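Local coordinates for protein 6-phosphogluconolactonase (Leishmania braziliensis, PDB 3CSS) that probably hydrolyses 6-phosphogluconolactone to 6-phosphogluconate, the second step of the oxidative branch of the pentose phosphate pathway, at residues D103-D108 and N139-K144; L26-A31 and V37-A42; R77-D82 and T115-K120; S189-S192 and P197-W200. One frame throughout, in Å; residues are numbered along the deposited sequence.

In the fold
From the N terminus, interaction 2 comes first, closing the short loop that turns helix 14-30 into strand 39-43 of the mixed main sheet. Interaction 3 then opens beyond strand 69-77, and interaction 1 opens before it has closed, so the two cross: 77-82 meets 115-120, while 103-108 waits for 139-144 at the far end of helix 123-140. Interaction 4 follows in series and closes the loop between strands 186-189 and 201-204. Interactions 3 and 4 are joined by backbone hydrogen bonds of W200 with L78 and S116. L141 and P142 of interaction 1 pack on V40 of interaction 2, linking the segment after helix 123-140 to strand 39-43.

Interaction 1 of 4, residues D103-D108 and N139-K144; sequences DVISID and NCLPCK
I105 meets C140 and L141 where the loop 103-108 passes the C-terminal end of helix 123-140, one of the helices flanking the main sheet in this Rossmann-like α/β fold. The contact between the two segments is small and wholly apolar. I105 directs its CB toward the helix end and divides its longer branch between two partners: CD1 rests 3.8 Å from C140 CB, while CG1 lies 4.2 Å from L141 CD1. The first torsion sets CG1 beside the backbone N (chi1 -54°), and a second bend at chi2 (-57°) turns CD1 to the cysteine. A branched, flexible hydrocarbon suits this place, because it can touch a helical residue and the first residue beyond the helix together. L141 is that residue; its backbone leaves the helical conformation, and its buried side chain brings CD1 obliquely across the isoleucine while also packing on V40, Q70 and P154.

Polar interactions lie around this apolar contact and hold both backbones in position. D103 and I105 make backbone hydrogen bonds with F71, so the loop follows strand 69-77, and the D103 carboxylate is bonded to H67. On the helix side, K136 NZ reaches the carbonyl of S106, and Q70 NE2 donates to the carbonyl of C140 as the helix ends. Amid these bonds the isoleucine lies between helix and strand, touching I72 and K136 as well. The thiol has a slighter share in the contact: C140 SG stands 4.2 Å from I105 CD1, beyond the closer approach of the cysteine CB.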
loop_
_atom_site.group_PDB
_atom_site.type_symbol
_atom_site.label_atom_id
_atom_site.label_comp_id
_atom_site.label_asym_id
_atom_site.label_seq_id
_atom_site.Cartn_x
_atom_site.Cartn_y
_atom_site.Cartn_z
ATOM N N ASP A 103 -3.727 17.203 -5.290
ATOM C CA ASP A 103 -2.729 16.148 -5.471
ATOM C C ASP A 103 -3.050 14.866 -4.703
ATOM O O ASP A 103 -2.254 13.927 -4.717
ATOM C CB ASP A 103 -1.360 16.653 -5.016
ATOM C CG ASP A 103 -0.832 17.768 -5.878
ATOM O OD1 ASP A 103 -0.993 17.706 -7.119
ATOM O OD2 ASP A 103 -0.269 18.719 -5.308
ATOM N N VAL A 104 -4.195 14.842 -4.027
ATOM C CA VAL A 104 -4.608 13.712 -3.208
ATOM C C VAL A 104 -5.974 13.191 -3.664
ATOM O O VAL A 104 -6.946 13.936 -3.735
ATOM C CB VAL A 104 -4.678 14.106 -1.696
ATOM C CG1 VAL A 104 -4.987 12.876 -0.844
ATOM C CG2 VAL A 104 -3.388 14.751 -1.253
ATOM N N ILE A 105 -6.042 11.900 -3.954
ATOM C CA ILE A 105 -7.290 11.250 -4.322
ATOM C C ILE A 105 -7.974 10.724 -3.063
ATOM O O ILE A 105 -7.406 9.912 -2.320
ATOM C CB ILE A 105 -7.057 10.114 -5.354
ATOM C CG1 ILE A 105 -6.284 10.639 -6.577
ATOM C CG2 ILE A 105 -8.375 9.484 -5.783
ATOM C CD1 ILE A 105 -6.915 11.802 -7.292
ATOM N N SER A 106 -9.182 11.208 -2.800
ATOM C CA SER A 106 -9.898 10.826 -1.590
ATOM C C SER A 106 -10.753 9.581 -1.805
ATOM O O SER A 106 -11.210 9.305 -2.917
ATOM C CB SER A 106 -10.781 11.980 -1.107
ATOM O OG SER A 106 -11.783 12.283 -2.042
ATOM N N ILE A 107 -10.960 8.839 -0.720
ATOM C CA ILE A 107 -11.906 7.727 -0.680
ATOM C C ILE A 107 -13.164 8.220 0.031
ATOM O O ILE A 107 -13.082 8.787 1.119
ATOM C CB ILE A 107 -11.347 6.503 0.090
ATOM C CG1 ILE A 107 -10.082 5.964 -0.594
ATOM C CG2 ILE A 107 -12.401 5.397 0.173
ATOM C CD1 ILE A 107 -9.354 4.866 0.193
ATOM N N ASP A 108 -14.316 7.991 -0.590
ATOM C CA ASP A 108 -15.613 8.299 0.002
ATOM C C ASP A 108 -16.114 7.080 0.786
ATOM O O ASP A 108 -16.522 6.091 0.190
ATOM C CB ASP A 108 -16.592 8.686 -1.114
ATOM C CG ASP A 108 -17.929 9.140 -0.597
ATOM O OD1 ASP A 108 -18.131 9.185 0.637
ATOM O OD2 ASP A 108 -18.786 9.459 -1.450
ATOM N N ASN A 139 -10.297 7.307 -13.513
ATOM C CA ASN A 139 -10.524 8.647 -14.086
ATOM C C ASN A 139 -9.357 9.616 -13.865
ATOM O O ASN A 139 -9.153 10.525 -14.664
ATOM C CB ASN A 139 -11.777 9.264 -13.458
ATOM C CG ASN A 139 -13.075 8.745 -14.067
ATOM O OD1 ASN A 139 -13.091 8.097 -15.124
ATOM N ND2 ASN A 139 -14.191 9.093 -13.425
ATOM N N CYS A 140 -8.601 9.432 -12.782
ATOM C CA CYS A 140 -7.616 10.439 -12.335
ATOM C C CYS A 140 -6.154 10.037 -12.473
ATOM O O CYS A 140 -5.285 10.910 -12.421
ATOM C CB CYS A 140 -7.856 10.797 -10.868
ATOM S SG CYS A 140 -9.475 11.506 -10.565
ATOM N N LEU A 141 -5.883 8.725 -12.565
ATOM C CA LEU A 141 -4.526 8.219 -12.729
ATOM C C LEU A 141 -4.202 7.808 -14.182
ATOM O O LEU A 141 -5.109 7.576 -14.996
ATOM C CB LEU A 141 -4.286 7.017 -11.798
ATOM C CG LEU A 141 -3.854 7.295 -10.360
ATOM C CD1 LEU A 141 -4.825 8.256 -9.653
ATOM C CD2 LEU A 141 -3.710 5.958 -9.615
ATOM N N PRO A 142 -2.898 7.738 -14.513
ATOM C CA PRO A 142 -2.482 7.117 -15.761
ATOM C C PRO A 142 -2.855 5.640 -15.732
ATOM O O PRO A 142 -2.549 4.943 -14.762
ATOM C CB PRO A 142 -0.949 7.267 -15.760
ATOM C CG PRO A 142 -0.604 8.016 -14.566
ATOM C CD PRO A 142 -1.749 7.982 -13.628
ATOM N N CYS A 143 -3.520 5.183 -16.794
ATOM C CA CYS A 143 -3.980 3.800 -16.884
ATOM C C CYS A 143 -3.507 3.164 -18.172
ATOM O O CYS A 143 -3.234 3.869 -19.174
ATOM C CB CYS A 143 -5.515 3.733 -16.798
ATOM S SG CYS A 143 -6.192 4.317 -15.235
ATOM N N LYS A 144 -3.443 1.843 -18.156
ATOM C CA LYS A 144 -3.194 1.061 -19.349
ATOM C C LYS A 144 -4.163 -0.115 -19.430
ATOM O O LYS A 144 -4.669 -0.588 -18.425
ATOM C CB LYS A 144 -1.737 0.619 -19.381
ATOM C CG LYS A 144 -0.810 1.778 -19.748
ATOM C CD LYS A 144 0.493 1.299 -20.361
ATOM C CE LYS A 144 0.903 2.153 -21.542
ATOM N NZ LYS A 144 2.113 1.590 -22.188
#

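Interaction 2 of 4, residues L26-A31 and V37-A42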
loop_
_atom_site.group_PDB
_atom_site.type_symbol
_atom_site.label_atom_id
_atom_site.label_comp_id
_atom_site.label_asym_id
_atom_site.label_seq_id
_atom_site.Cartn_x
_atom_site.Cartn_y
_atom_site.Cartn_z
ATOM N N LEU A 26 12.332 9.999 -3.678
ATOM C CA LEU A 26 13.031 11.152 -4.281
ATOM C C LEU A 26 13.738 10.810 -5.593
ATOM O O LEU A 26 13.811 11.652 -6.484
ATOM C CB LEU A 26 14.044 11.752 -3.310
ATOM C CG LEU A 26 13.495 12.309 -1.999
ATOM C CD1 LEU A 26 14.629 12.851 -1.152
ATOM C CD2 LEU A 26 12.412 13.350 -2.223
ATOM N N ALA A 27 14.244 9.583 -5.704
ATOM C CA ALA A 27 14.882 9.092 -6.930
ATOM C C ALA A 27 13.872 9.064 -8.080
ATOM O O ALA A 27 14.167 9.521 -9.186
ATOM C CB ALA A 27 15.460 7.695 -6.700
ATOM N N ALA A 28 12.672 8.554 -7.803
ATOM C CA ALA A 28 11.602 8.487 -8.804
ATOM C C ALA A 28 11.151 9.885 -9.252
ATOM O O ALA A 28 10.882 10.105 -10.441
ATOM C CB ALA A 28 10.420 7.677 -8.270
ATOM N N ILE A 29 11.091 10.824 -8.307
ATOM C CA ILE A 29 10.724 12.210 -8.609
ATOM C C ILE A 29 11.794 12.896 -9.462
ATOM O O ILE A 29 11.464 13.565 -10.432
ATOM C CB ILE A 29 10.495 13.054 -7.330
ATOM C CG1 ILE A 29 9.247 12.565 -6.583
ATOM C CG2 ILE A 29 10.355 14.550 -7.686
ATOM C CD1 ILE A 29 9.106 13.123 -5.182
ATOM N N ASP A 30 13.065 12.731 -9.094
ATOM C CA ASP A 30 14.165 13.335 -9.846
ATOM C C ASP A 30 14.382 12.666 -11.205
ATOM O O ASP A 30 14.860 13.313 -12.139
ATOM C CB ASP A 30 15.469 13.309 -9.041
ATOM C CG ASP A 30 16.506 14.291 -9.581
ATOM O OD1 ASP A 30 16.352 15.512 -9.343
ATOM O OD2 ASP A 30 17.468 13.845 -10.244
ATOM N N ALA A 31 14.022 11.388 -11.322
ATOM C CA ALA A 31 14.218 10.636 -12.564
ATOM C C ALA A 31 13.145 10.882 -13.630
ATOM O O ALA A 31 13.268 10.374 -14.747
ATOM C CB ALA A 31 14.322 9.144 -12.273
ATOM N N VAL A 37 4.423 16.064 -15.062
ATOM C CA VAL A 37 3.532 14.952 -14.717
ATOM C C VAL A 37 4.000 14.365 -13.393
ATOM O O VAL A 37 5.192 14.111 -13.219
ATOM C CB VAL A 37 3.511 13.826 -15.784
ATOM C CG1 VAL A 37 3.248 14.402 -17.154
ATOM C CG2 VAL A 37 4.814 13.022 -15.786
ATOM N N PRO A 38 3.067 14.145 -12.458
ATOM C CA PRO A 38 3.506 13.689 -11.141
ATOM C C PRO A 38 3.908 12.215 -11.077
ATOM O O PRO A 38 3.540 11.428 -11.938
ATOM C CB PRO A 38 2.269 13.910 -10.269
ATOM C CG PRO A 38 1.138 13.729 -11.188
ATOM C CD PRO A 38 1.608 14.336 -12.505
ATOM N N VAL A 39 4.683 11.887 -10.052
ATOM C CA VAL A 39 4.890 10.501 -9.624
ATOM C C VAL A 39 3.627 10.069 -8.867
ATOM O O VAL A 39 3.143 10.791 -7.994
ATOM C CB VAL A 39 6.150 10.416 -8.710
ATOM C CG1 VAL A 39 6.222 9.101 -7.932
ATOM C CG2 VAL A 39 7.399 10.613 -9.557
ATOM N N VAL A 40 3.075 8.907 -9.197
ATOM C CA VAL A 40 1.913 8.405 -8.473
ATOM C C VAL A 40 2.423 7.537 -7.321
ATOM O O VAL A 40 3.112 6.549 -7.561
ATOM C CB VAL A 40 0.962 7.578 -9.389
ATOM C CG1 VAL A 40 -0.265 7.183 -8.626
ATOM C CG2 VAL A 40 0.578 8.368 -10.621
ATOM N N LEU A 41 2.079 7.920 -6.089
ATOM C CA LEU A 41 2.533 7.231 -4.866
ATOM C C LEU A 41 1.316 6.683 -4.128
ATOM O O LEU A 41 0.422 7.452 -3.788
ATOM C CB LEU A 41 3.306 8.213 -3.963
ATOM C CG LEU A 41 3.838 7.724 -2.598
ATOM C CD1 LEU A 41 4.782 6.557 -2.775
ATOM C CD2 LEU A 41 4.502 8.883 -1.803
ATOM N N ALA A 42 1.298 5.375 -3.870
ATOM C CA ALA A 42 0.267 4.766 -3.041
ATOM C C ALA A 42 0.810 4.605 -1.630
ATOM O O ALA A 42 1.801 3.873 -1.389
ATOM C CB ALA A 42 -0.160 3.404 -3.595
#
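V39 packs against A28 and I29 where the first strand after helix 14-30 enters the main sheet, and its side chain carries the whole contact between the two segments. The residue points its CB at the helix, and that CB already comes to 4.3 Å from I29 CG1. Two methyl groups then fork from it. CG1 stands anti to the backbone N (chi1 165°) and passes beside the A28 methyl, with CG2 equally near it, 4.4 Å from A28 CB. CG2, beside the backbone N, goes deepest: it touches the helix backbone itself, 3.6 Å from A28 O and 3.8 Å from I29 CA. The same methyl lies 4.0 Å from I29 CG1, the two side chains crossing at about a right angle.

The small alanine suits the approach, since its single methyl lets the helix backbone come close to the strand; the isoleucine, larger and buried, continues past the valine to V69 on the neighbouring strand. Valine in turn fits a strand, where its branched CB favours the extended backbone and presents two methyls to the helix. V39 bonds through its backbone to A68 and Q70, which holds the strand in the sheet while its side chain faces the helix. R32, in the loop between the segments, spans the turn by bonding to the carbonyls of I29 and V37.

No hydrogen bond joins the two segments. Their mutual hold comes from dispersion and the exclusion of water, forces with little directional demand, and the directional bonds are left to the helix, the sheet and R32.

Interaction 3 of 4, residues R77-D82 and T115-K120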
loop_
_atom_site.group_PDB
_atom_site.type_symbol
_atom_site.label_atom_id
_atom_site.label_comp_id
_atom_site.label_asym_id
_atom_site.label_seq_id
_atom_site.Cartn_x
_atom_site.Cartn_y
_atom_site.Cartn_z
ATOM N N ARG A 77 -9.037 1.591 6.089
ATOM C CA ARG A 77 -10.049 1.156 7.033
ATOM C C ARG A 77 -11.310 1.984 6.823
ATOM O O ARG A 77 -11.242 3.225 6.819
ATOM C CB ARG A 77 -9.532 1.367 8.459
ATOM C CG ARG A 77 -8.342 0.520 8.840
ATOM C CD ARG A 77 -7.002 1.145 8.435
ATOM N NE ARG A 77 -5.852 0.358 8.886
ATOM C CZ ARG A 77 -5.220 0.493 10.048
ATOM N NH1 ARG A 77 -5.616 1.376 10.947
ATOM N NH2 ARG A 77 -4.171 -0.296 10.326
ATOM N N LEU A 78 -12.468 1.333 6.703
ATOM C CA LEU A 78 -13.716 2.054 6.408
ATOM C C LEU A 78 -14.304 2.674 7.668
ATOM O O LEU A 78 -15.365 2.275 8.178
ATOM C CB LEU A 78 -14.709 1.160 5.679
ATOM C CG LEU A 78 -14.168 0.668 4.329
ATOM C CD1 LEU A 78 -15.177 -0.225 3.625
ATOM C CD2 LEU A 78 -13.741 1.843 3.438
ATOM N N LEU A 79 -13.553 3.652 8.165
ATOM C CA LEU A 79 -13.930 4.507 9.278
ATOM C C LEU A 79 -13.970 5.949 8.742
ATOM O O LEU A 79 -13.524 6.217 7.629
ATOM C CB LEU A 79 -12.890 4.359 10.398
ATOM C CG LEU A 79 -12.692 2.940 10.954
ATOM C CD1 LEU A 79 -11.332 2.782 11.615
ATOM C CD2 LEU A 79 -13.813 2.551 11.920
ATOM N N SER A 80 -14.512 6.877 9.521
ATOM C CA SER A 80 -14.516 8.285 9.116
ATOM C C SER A 80 -13.074 8.792 8.905
ATOM O O SER A 80 -12.131 8.269 9.503
ATOM C CB SER A 80 -15.289 9.159 10.129
ATOM O OG SER A 80 -14.532 9.419 11.303
ATOM N N GLU A 81 -12.911 9.779 8.026
ATOM C CA GLU A 81 -11.611 10.438 7.803
ATOM C C GLU A 81 -11.010 11.054 9.079
ATOM O O GLU A 81 -9.786 11.149 9.200
ATOM C CB GLU A 81 -11.729 11.533 6.729
ATOM C CG GLU A 81 -11.972 11.004 5.322
ATOM C CD GLU A 81 -11.828 12.067 4.239
ATOM O OE1 GLU A 81 -11.389 11.711 3.118
ATOM O OE2 GLU A 81 -12.154 13.247 4.501
ATOM N N ASP A 82 -11.852 11.484 10.018
ATOM C CA ASP A 82 -11.337 12.033 11.285
ATOM C C ASP A 82 -11.145 10.963 12.384
ATOM O O ASP A 82 -10.703 11.289 13.493
ATOM C CB ASP A 82 -12.158 13.256 11.781
ATOM C CG ASP A 82 -13.658 13.030 11.767
ATOM O OD1 ASP A 82 -14.102 11.907 11.447
ATOM O OD2 ASP A 82 -14.400 13.994 12.078
ATOM N N THR A 115 -22.237 -0.010 8.442
ATOM C CA THR A 115 -22.072 -1.470 8.547
ATOM C C THR A 115 -20.614 -1.999 8.560
ATOM O O THR A 115 -20.396 -3.213 8.675
ATOM C CB THR A 115 -22.847 -2.179 7.395
ATOM O OG1 THR A 115 -22.291 -1.794 6.132
ATOM C CG2 THR A 115 -24.350 -1.829 7.432
ATOM N N SER A 116 -19.621 -1.111 8.464
ATOM C CA SER A 116 -18.218 -1.529 8.266
ATOM C C SER A 116 -17.609 -2.281 9.458
ATOM O O SER A 116 -16.605 -2.969 9.308
ATOM C CB SER A 116 -17.337 -0.321 7.889
ATOM O OG SER A 116 -17.278 0.643 8.924
ATOM N N LYS A 117 -18.209 -2.157 10.641
ATOM C CA LYS A 117 -17.727 -2.904 11.807
ATOM C C LYS A 117 -18.433 -4.259 11.976
ATOM O O LYS A 117 -18.131 -5.011 12.901
ATOM C CB LYS A 117 -17.843 -2.048 13.066
ATOM C CG LYS A 117 -16.980 -0.789 13.004
ATOM C CD LYS A 117 -16.985 -0.047 14.328
ATOM C CE LYS A 117 -16.024 1.130 14.302
ATOM N NZ LYS A 117 -16.220 2.028 15.484
ATOM N N ASP A 118 -19.350 -4.577 11.067
ATOM C CA ASP A 118 -20.062 -5.848 11.105
ATOM C C ASP A 118 -19.331 -6.800 10.190
ATOM O O ASP A 118 -19.346 -6.624 8.978
ATOM C CB ASP A 118 -21.497 -5.664 10.624
ATOM C CG ASP A 118 -22.362 -6.901 10.839
ATOM O OD1 ASP A 118 -21.843 -8.042 10.916
ATOM O OD2 ASP A 118 -23.590 -6.722 10.917
ATOM N N GLU A 119 -18.702 -7.813 10.774
ATOM C CA GLU A 119 -17.846 -8.715 10.019
ATOM C C GLU A 119 -18.566 -9.344 8.835
ATOM O O GLU A 119 -18.018 -9.391 7.739
ATOM C CB GLU A 119 -17.270 -9.787 10.944
ATOM C CG GLU A 119 -16.398 -10.798 10.253
ATOM C CD GLU A 119 -15.679 -11.705 11.230
ATOM O OE1 GLU A 119 -15.785 -11.478 12.461
ATOM O OE2 GLU A 119 -15.021 -12.653 10.761
ATOM N N LYS A 120 -19.791 -9.823 9.046
ATOM C CA LYS A 120 -20.548 -10.415 7.943
ATOM C C LYS A 120 -21.284 -9.335 7.142
ATOM O O LYS A 120 -21.140 -9.251 5.913
ATOM C CB LYS A 120 -21.542 -11.463 8.451
ATOM C CG LYS A 120 -22.023 -12.418 7.353
ATOM C CD LYS A 120 -23.519 -12.721 7.461
ATOM C CE LYS A 120 -23.982 -13.647 6.335
ATOM N NZ LYS A 120 -25.436 -13.970 6.421
#
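The contact of L78 with S116, extended by L79 with K117, is a loop-to-loop junction made of one hydrogen bond and some apolar contact; it joins the segment following strand 69-77 to the one preceding helix 123-140. The S116 hydroxyl donates to the carbonyl of L78, with OG 2.6 Å from L78 O. It arrives in the carbonyl plane, at a C=O...OG angle of 160°. A chi1 of 64° tucks OG between the serine's own backbone N and carbonyl carbon and aims it at this acceptor. Serine fits because its side chain is short: the two backbones draw close enough for L78 CB and S116 CB to lie 3.7 Å apart.

L78 is the centre of an inverse gamma turn, closed by L79 N bonding to R77 O, and S116 belongs to a type I turn from T115 to D118. Two tight turns thus face each other. Nearer the surface the extended K117 chain crosses L79 at about a right angle and carries CE, the last carbon before the ammonium nitrogen, to 3.5 Å from CD2 of the buried L79.

W200 stands beside both turns, pairing its backbone with L78 and with S116. The L78 side chain packs on A126 and V129 of helix 123-140 and on V202 of strand 201-204, while R109 NH1, just before helix 110-113, holds the L79 carbonyl.

Interaction 4 of 4, residues S189-S192 and P197-W200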
loop_
_atom_site.group_PDB
_atom_site.type_symbol
_atom_site.label_atom_id
_atom_site.label_comp_id
_atom_site.label_asym_id
_atom_site.label_seq_id
_atom_site.Cartn_x
_atom_site.Cartn_y
_atom_site.Cartn_z
ATOM N N SER A 189 -11.988 -6.499 1.954
ATOM C CA SER A 189 -11.630 -7.534 2.905
ATOM C C SER A 189 -12.023 -7.143 4.303
ATOM O O SER A 189 -12.195 -5.964 4.588
ATOM C CB SER A 189 -10.123 -7.718 2.910
ATOM O OG SER A 189 -9.514 -6.517 3.343
ATOM N N PHE A 190 -12.132 -8.151 5.156
ATOM C CA PHE A 190 -12.173 -7.967 6.605
ATOM C C PHE A 190 -10.854 -8.546 7.158
ATOM O O PHE A 190 -10.324 -9.546 6.632
ATOM C CB PHE A 190 -13.391 -8.692 7.217
ATOM C CG PHE A 190 -13.757 -8.197 8.588
ATOM C CD1 PHE A 190 -14.547 -7.062 8.720
ATOM C CD2 PHE A 190 -13.294 -8.837 9.736
ATOM C CE1 PHE A 190 -14.889 -6.571 9.959
ATOM C CE2 PHE A 190 -13.621 -8.358 10.991
ATOM C CZ PHE A 190 -14.445 -7.222 11.104
ATOM N N PRO A 191 -10.292 -7.911 8.193
ATOM C CA PRO A 191 -9.039 -8.440 8.720
ATOM C C PRO A 191 -9.111 -9.877 9.207
ATOM O O PRO A 191 -10.174 -10.378 9.585
ATOM C CB PRO A 191 -8.685 -7.500 9.886
ATOM C CG PRO A 191 -9.940 -6.776 10.192
ATOM C CD PRO A 191 -10.713 -6.696 8.907
ATOM N N SER A 192 -7.950 -10.525 9.185
ATOM C CA SER A 192 -7.790 -11.876 9.681
ATOM C C SER A 192 -7.899 -11.855 11.221
ATOM O O SER A 192 -7.896 -10.768 11.824
ATOM C CB SER A 192 -6.436 -12.424 9.248
ATOM O OG SER A 192 -5.381 -11.782 9.934
ATOM N N PRO A 197 -7.517 -2.739 13.171
ATOM C CA PRO A 197 -8.866 -2.705 13.716
ATOM C C PRO A 197 -9.843 -3.632 12.992
ATOM O O PRO A 197 -9.667 -3.899 11.798
ATOM C CB PRO A 197 -9.280 -1.230 13.545
ATOM C CG PRO A 197 -8.426 -0.691 12.510
ATOM C CD PRO A 197 -7.147 -1.462 12.540
ATOM N N LYS A 198 -10.859 -4.099 13.723
ATOM C CA LYS A 198 -11.876 -4.997 13.195
ATOM C C LYS A 198 -12.928 -4.192 12.425
ATOM O O LYS A 198 -14.023 -3.918 12.925
ATOM C CB LYS A 198 -12.557 -5.779 14.329
ATOM C CG LYS A 198 -11.624 -6.663 15.149
ATOM C CD LYS A 198 -10.925 -7.684 14.283
ATOM C CE LYS A 198 -10.080 -8.651 15.086
ATOM N NZ LYS A 198 -9.370 -9.593 14.173
ATOM N N VAL A 199 -12.581 -3.808 11.205
ATOM C CA VAL A 199 -13.440 -3.005 10.354
ATOM C C VAL A 199 -13.164 -3.409 8.919
ATOM O O VAL A 199 -12.011 -3.742 8.571
ATOM C CB VAL A 199 -13.170 -1.470 10.522
ATOM C CG1 VAL A 199 -11.732 -1.112 10.194
ATOM C CG2 VAL A 199 -14.174 -0.614 9.680
ATOM N N TRP A 200 -14.209 -3.390 8.092
ATOM C CA TRP A 200 -14.063 -3.669 6.665
ATOM C C TRP A 200 -13.066 -2.720 6.020
ATOM O O TRP A 200 -12.850 -1.583 6.496
ATOM C CB TRP A 200 -15.418 -3.646 5.921
ATOM C CG TRP A 200 -16.122 -4.951 6.014
ATOM C CD1 TRP A 200 -16.976 -5.356 6.996
ATOM C CD2 TRP A 200 -16.010 -6.050 5.101
ATOM N NE1 TRP A 200 -17.401 -6.635 6.751
ATOM C CE2 TRP A 200 -16.810 -7.091 5.600
ATOM C CE3 TRP A 200 -15.308 -6.252 3.904
ATOM C CZ2 TRP A 200 -16.917 -8.323 4.958
ATOM C CZ3 TRP A 200 -15.412 -7.470 3.270
ATOM C CH2 TRP A 200 -16.221 -8.487 3.789
HETATM O O HOH W 1 -11.182 -10.666 12.362
#
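F190 turns the edge of its ring to the face of W200 in a T-shaped pair, the ring centre lying 4.9 Å from that of the indole five-membered ring, with the planes 65° apart. Its CD1 makes the closest approach, 3.4 Å from W200 CD1. The phenylalanine CB adds a CH-pi contact over the six-membered ring, 4.1 Å from its centroid, so one residue covers both halves of the indole. F190 CG lies anti to the backbone N (chi1 -161°), which swings the ring alongside the opposing chain, where CZ reaches 3.6 Å from K198 C.

P191 comes next, its ring edge set against backbone carbonyls: CG is 3.3 Å from P197 O and CD 3.2 Å from V199 O. A proline is apt here because it brings CH groups, with no N-H, against these oxygens, whose hydrogen bonds are supplied by the R201 guanidinium group. Toward the tip of the loop a water donates to P191 O and accepts from K198 NZ, 2.8 Å away. The bent lysine chain also lets that ammonium group bond to the carbonyls of M195 and P193, gathering the turn around one charge.

Further out, D118 O accepts the indole N-H of W200 and, with F190 against its face, limits the ring's rotation, and D166 holds the hydroxyl of S192. P197 follows a cis peptide bond, and K198 centres an inverse gamma turn. The two segments run roughly antiparallel as the arms of the loop joining strands 186-189 and 201-204, a hairpin-like connection at the edge of the main sheet.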